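Local atomic coordinates of Fe-regulated protein B (Neisseria meningitidis, PDB entry 4AIP), a protein that is an outer-membrane TonB-dependent transporter that takes up iron, probably in a chelated form such as a siderophore complex. Residues K519-A531 with S572-I584. Residues are numbered along the deposited sequence; the frame is centred on the assembly and turned at random.
Sequences KRGIISIADGTKA and SVAVREAVNAGYI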
loop_
_atom_site.group_PDB
_atom_site.type_symbol
_atom_site.label_atom_id
_atom_site.label_comp_id
_atom_site.label_asym_id
_atom_site.label_seq_id
_atom_site.Cartn_x
_atom_site.Cartn_y
_atom_site.Cartn_z
ATOM N N LYS B 519 -26.848 4.217 -19.866
ATOM C CA LYS B 519 -28.045 4.112 -19.067
ATOM C C LYS B 519 -29.014 5.306 -19.188
ATOM O O LYS B 519 -30.240 5.186 -18.967
ATOM C CB LYS B 519 -27.713 3.883 -17.621
ATOM C CG LYS B 519 -28.956 3.559 -16.883
ATOM C CD LYS B 519 -28.664 3.083 -15.518
ATOM C CE LYS B 519 -29.924 2.588 -14.856
ATOM N NZ LYS B 519 -29.649 2.693 -13.389
ATOM N N ARG B 520 -28.466 6.455 -19.538
ATOM C CA ARG B 520 -29.303 7.644 -19.692
ATOM C C ARG B 520 -29.692 7.894 -21.114
ATOM O O ARG B 520 -30.237 8.965 -21.439
ATOM C CB ARG B 520 -28.600 8.870 -19.151
ATOM C CG ARG B 520 -28.605 8.844 -17.659
ATOM C CD ARG B 520 -28.196 10.172 -17.194
ATOM N NE ARG B 520 -27.819 10.029 -15.778
ATOM C CZ ARG B 520 -27.816 11.070 -14.922
ATOM N NH1 ARG B 520 -28.175 12.308 -15.369
ATOM N NH2 ARG B 520 -27.426 10.917 -13.644
ATOM N N GLY B 521 -29.406 6.912 -21.962
ATOM C CA GLY B 521 -29.750 7.026 -23.332
ATOM C C GLY B 521 -28.534 7.007 -24.193
ATOM O O GLY B 521 -27.393 6.971 -23.704
ATOM N N ILE B 522 -28.802 7.045 -25.486
ATOM C CA ILE B 522 -27.841 6.773 -26.486
ATOM C C ILE B 522 -27.200 8.055 -26.931
ATOM O O ILE B 522 -27.865 9.077 -27.047
ATOM C CB ILE B 522 -28.534 6.104 -27.668
ATOM C CG1 ILE B 522 -28.800 4.626 -27.353
ATOM C CG2 ILE B 522 -27.656 6.122 -28.927
ATOM C CD1 ILE B 522 -27.560 3.793 -27.610
ATOM N N ILE B 523 -25.895 8.017 -27.175
ATOM C CA ILE B 523 -25.191 9.223 -27.542
ATOM C C ILE B 523 -24.463 8.954 -28.823
ATOM O O ILE B 523 -23.564 8.124 -28.865
ATOM C CB ILE B 523 -24.212 9.720 -26.414
ATOM C CG1 ILE B 523 -24.996 10.160 -25.170
ATOM C CG2 ILE B 523 -23.279 10.836 -26.970
ATOM C CD1 ILE B 523 -25.703 11.527 -25.317
ATOM N N SER B 524 -24.866 9.654 -29.869
ATOM C CA SER B 524 -24.371 9.375 -31.193
ATOM C C SER B 524 -23.753 10.629 -31.816
ATOM O O SER B 524 -23.409 11.584 -31.103
ATOM C CB SER B 524 -25.497 8.784 -32.046
ATOM O OG SER B 524 -25.063 8.520 -33.362
ATOM N N ILE B 525 -23.602 10.610 -33.135
ATOM C CA ILE B 525 -22.995 11.704 -33.882
ATOM C C ILE B 525 -23.778 11.912 -35.192
ATOM O O ILE B 525 -24.106 10.960 -35.882
ATOM C CB ILE B 525 -21.457 11.441 -34.097
ATOM C CG1 ILE B 525 -20.764 12.648 -34.739
ATOM C CG2 ILE B 525 -21.181 10.115 -34.834
ATOM C CD1 ILE B 525 -19.259 12.540 -34.769
ATOM N N ALA B 526 -24.103 13.159 -35.505
ATOM C CA ALA B 526 -24.866 13.474 -36.714
ATOM C C ALA B 526 -24.031 13.275 -37.970
ATOM O O ALA B 526 -22.804 13.247 -37.904
ATOM C CB ALA B 526 -25.383 14.883 -36.659
ATOM N N ASP B 527 -24.709 13.170 -39.115
ATOM C CA ASP B 527 -24.080 12.707 -40.342
ATOM C C ASP B 527 -22.984 13.567 -40.900
ATOM O O ASP B 527 -21.979 13.032 -41.373
ATOM C CB ASP B 527 -25.104 12.442 -41.444
ATOM C CG ASP B 527 -25.930 11.210 -41.194
ATOM O OD1 ASP B 527 -25.513 10.309 -40.453
ATOM O OD2 ASP B 527 -27.027 11.147 -41.759
ATOM N N GLY B 528 -23.152 14.877 -40.892
ATOM C CA GLY B 528 -22.110 15.684 -41.527
ATOM C C GLY B 528 -21.136 16.313 -40.569
ATOM O O GLY B 528 -20.393 17.191 -40.967
ATOM N N THR B 529 -21.137 15.870 -39.304
ATOM C CA THR B 529 -20.455 16.651 -38.281
ATOM C C THR B 529 -19.014 16.702 -38.557
ATOM O O THR B 529 -18.464 15.786 -39.122
ATOM C CB THR B 529 -20.845 16.375 -36.813
ATOM O OG1 THR B 529 -19.681 16.201 -35.997
ATOM C CG2 THR B 529 -21.715 15.247 -36.689
ATOM N N LYS B 530 -18.408 17.822 -38.230
ATOM C CA LYS B 530 -17.027 18.001 -38.587
ATOM C C LYS B 530 -16.261 18.620 -37.490
ATOM O O LYS B 530 -16.775 18.895 -36.416
ATOM C CB LYS B 530 -16.938 18.879 -39.783
ATOM C CG LYS B 530 -18.064 19.878 -39.770
ATOM C CD LYS B 530 -17.726 20.981 -40.662
ATOM C CE LYS B 530 -17.255 20.422 -42.030
ATOM N NZ LYS B 530 -18.418 19.741 -42.695
ATOM N N ALA B 531 -14.993 18.830 -37.789
ATOM C CA ALA B 531 -14.078 19.280 -36.797
ATOM C C ALA B 531 -14.246 20.792 -36.650
ATOM O O ALA B 531 -14.655 21.471 -37.568
ATOM C CB ALA B 531 -12.626 18.913 -37.198
ATOM N N SER B 572 -37.638 10.912 -27.015
ATOM C CA SER B 572 -37.054 11.814 -28.007
ATOM C C SER B 572 -35.633 12.264 -27.617
ATOM O O SER B 572 -34.719 12.334 -28.490
ATOM C CB SER B 572 -37.973 13.020 -28.298
ATOM O OG SER B 572 -38.708 13.415 -27.146
ATOM N N VAL B 573 -35.479 12.557 -26.310
ATOM C CA VAL B 573 -34.181 12.847 -25.641
ATOM C C VAL B 573 -33.456 11.512 -25.253
ATOM O O VAL B 573 -32.427 11.511 -24.589
ATOM C CB VAL B 573 -34.364 13.920 -24.447
ATOM C CG1 VAL B 573 -34.800 13.273 -23.103
ATOM C CG2 VAL B 573 -33.146 14.870 -24.272
ATOM N N ALA B 574 -34.004 10.385 -25.699
ATOM C CA ALA B 574 -33.404 9.077 -25.516
ATOM C C ALA B 574 -32.167 8.933 -26.412
ATOM O O ALA B 574 -31.107 8.427 -25.979
ATOM C CB ALA B 574 -34.428 8.003 -25.871
ATOM N N VAL B 575 -32.310 9.373 -27.668
ATOM C CA VAL B 575 -31.223 9.336 -28.633
ATOM C C VAL B 575 -30.825 10.766 -29.027
ATOM O O VAL B 575 -31.685 11.581 -29.434
ATOM C CB VAL B 575 -31.594 8.519 -29.894
ATOM C CG1 VAL B 575 -30.368 7.851 -30.463
ATOM C CG2 VAL B 575 -32.591 7.476 -29.558
ATOM N N ARG B 576 -29.542 11.087 -28.861
ATOM C CA ARG B 576 -29.039 12.375 -29.292
ATOM C C ARG B 576 -27.707 12.239 -29.993
ATOM O O ARG B 576 -27.050 11.232 -29.891
ATOM C CB ARG B 576 -28.889 13.349 -28.158
ATOM C CG ARG B 576 -29.812 13.226 -27.050
ATOM C CD ARG B 576 -29.380 14.245 -26.066
ATOM N NE ARG B 576 -30.072 14.067 -24.800
ATOM C CZ ARG B 576 -29.554 13.504 -23.711
ATOM N NH1 ARG B 576 -28.291 13.049 -23.680
ATOM N NH2 ARG B 576 -30.328 13.410 -22.636
ATOM N N GLU B 577 -27.323 13.268 -30.733
ATOM C CA GLU B 577 -26.146 13.209 -31.583
ATOM C C GLU B 577 -25.336 14.445 -31.376
ATOM O O GLU B 577 -25.902 15.541 -31.299
ATOM C CB GLU B 577 -26.524 13.188 -33.059
ATOM C CG GLU B 577 -27.776 12.440 -33.407
ATOM C CD GLU B 577 -28.225 12.684 -34.863
ATOM O OE1 GLU B 577 -28.336 13.861 -35.276
ATOM O OE2 GLU B 577 -28.492 11.695 -35.586
ATOM N N ALA B 578 -24.015 14.276 -31.317
ATOM C CA ALA B 578 -23.105 15.394 -31.467
ATOM C C ALA B 578 -23.356 16.074 -32.789
ATOM O O ALA B 578 -23.533 15.414 -33.815
ATOM C CB ALA B 578 -21.660 14.961 -31.388
ATOM N N VAL B 579 -23.339 17.401 -32.729
ATOM C CA VAL B 579 -23.507 18.294 -33.858
ATOM C C VAL B 579 -22.677 19.574 -33.728
ATOM O O VAL B 579 -22.484 20.113 -32.628
ATOM C CB VAL B 579 -24.952 18.799 -33.944
ATOM C CG1 VAL B 579 -25.773 17.820 -34.649
ATOM C CG2 VAL B 579 -25.534 19.157 -32.526
ATOM N N ASN B 580 -22.229 20.077 -34.863
ATOM C CA ASN B 580 -21.743 21.465 -34.909
ATOM C C ASN B 580 -22.871 22.429 -34.530
ATOM O O ASN B 580 -24.027 22.291 -34.943
ATOM C CB ASN B 580 -21.104 21.771 -36.267
ATOM C CG ASN B 580 -20.185 20.645 -36.708
ATOM O OD1 ASN B 580 -19.149 20.396 -36.097
ATOM N ND2 ASN B 580 -20.596 19.927 -37.714
ATOM N N ALA B 581 -22.551 23.359 -33.653
ATOM C CA ALA B 581 -23.620 24.131 -33.111
ATOM C C ALA B 581 -23.332 25.585 -32.951
ATOM O O ALA B 581 -24.123 26.261 -32.300
ATOM C CB ALA B 581 -24.158 23.509 -31.780
ATOM N N GLY B 582 -22.225 26.070 -33.500
ATOM C CA GLY B 582 -21.910 27.505 -33.320
ATOM C C GLY B 582 -20.510 27.918 -33.697
ATOM O O GLY B 582 -19.845 27.204 -34.449
ATOM N N TYR B 583 -20.055 29.055 -33.164
ATOM C CA TYR B 583 -18.689 29.496 -33.430
ATOM C C TYR B 583 -18.112 30.127 -32.188
ATOM O O TYR B 583 -18.820 30.322 -31.199
ATOM C CB TYR B 583 -18.581 30.398 -34.696
ATOM C CG TYR B 583 -19.358 31.730 -34.659
ATOM C CD1 TYR B 583 -20.703 31.788 -35.033
ATOM C CD2 TYR B 583 -18.741 32.933 -34.261
ATOM C CE1 TYR B 583 -21.443 33.011 -35.010
ATOM C CE2 TYR B 583 -19.468 34.164 -34.249
ATOM C CZ TYR B 583 -20.826 34.184 -34.629
ATOM O OH TYR B 583 -21.561 35.364 -34.602
ATOM N N ILE B 584 -16.816 30.421 -32.226
ATOM C CA ILE B 584 -16.168 30.938 -31.075
ATOM C C ILE B 584 -15.304 32.121 -31.469
ATOM O O ILE B 584 -14.675 32.108 -32.559
ATOM C CB ILE B 584 -15.347 29.865 -30.307
ATOM C CG1 ILE B 584 -16.246 28.692 -29.845
ATOM C CG2 ILE B 584 -14.638 30.481 -29.042
ATOM C CD1 ILE B 584 -15.526 27.377 -29.695
#
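Ser524 O is approached by two groups of the neighbouring strand: Ala578 N donates a hydrogen bond of 2.8 Å to it, and Glu577 CA lies 3.2 Å away in a CA-H...O contact. The C=O...N angle is 130° and, with the donor above the carbonyl plane, the N-H does not point at a lone pair. Ser524 N gives a 2.7 Å bond to Arg576 O that does lie in the carbonyl plane. Ile522, paired with Val575, bonds to Ala574 O and Arg576 N, as Ser524, paired with Glu577, bonds to Arg576 and Ala578; the pairing is therefore parallel, with segment axes 35° apart. In the antiparallel barrel of a TonB-dependent transporter this is an exception: strand 522-525, from the connection between barrel strands 495-506 and 532-544, adds to the beginning of strand 575-597. Beyond it Ala526 N adds a nearly straight hydrogen bond to Ala578 O (2.9 Å), and Ala526 also opens a type I turn that ends at Thr529.

On one face Ile522 and Val575 lie side by side, CG2 to CG1 at 3.6 Å. The same face carries Glu577, whose chain, extended beyond CG, brings OE1 to 3.4 Å from Ala526 CB; OE1 is hydrogen-bonded by Gln567 and OE2 salt-bridged to Arg569. On the other face Arg576 runs straight from CG to NE, and Ile523 CD1 meets NH1 at the guanidinium edge (3.4 Å).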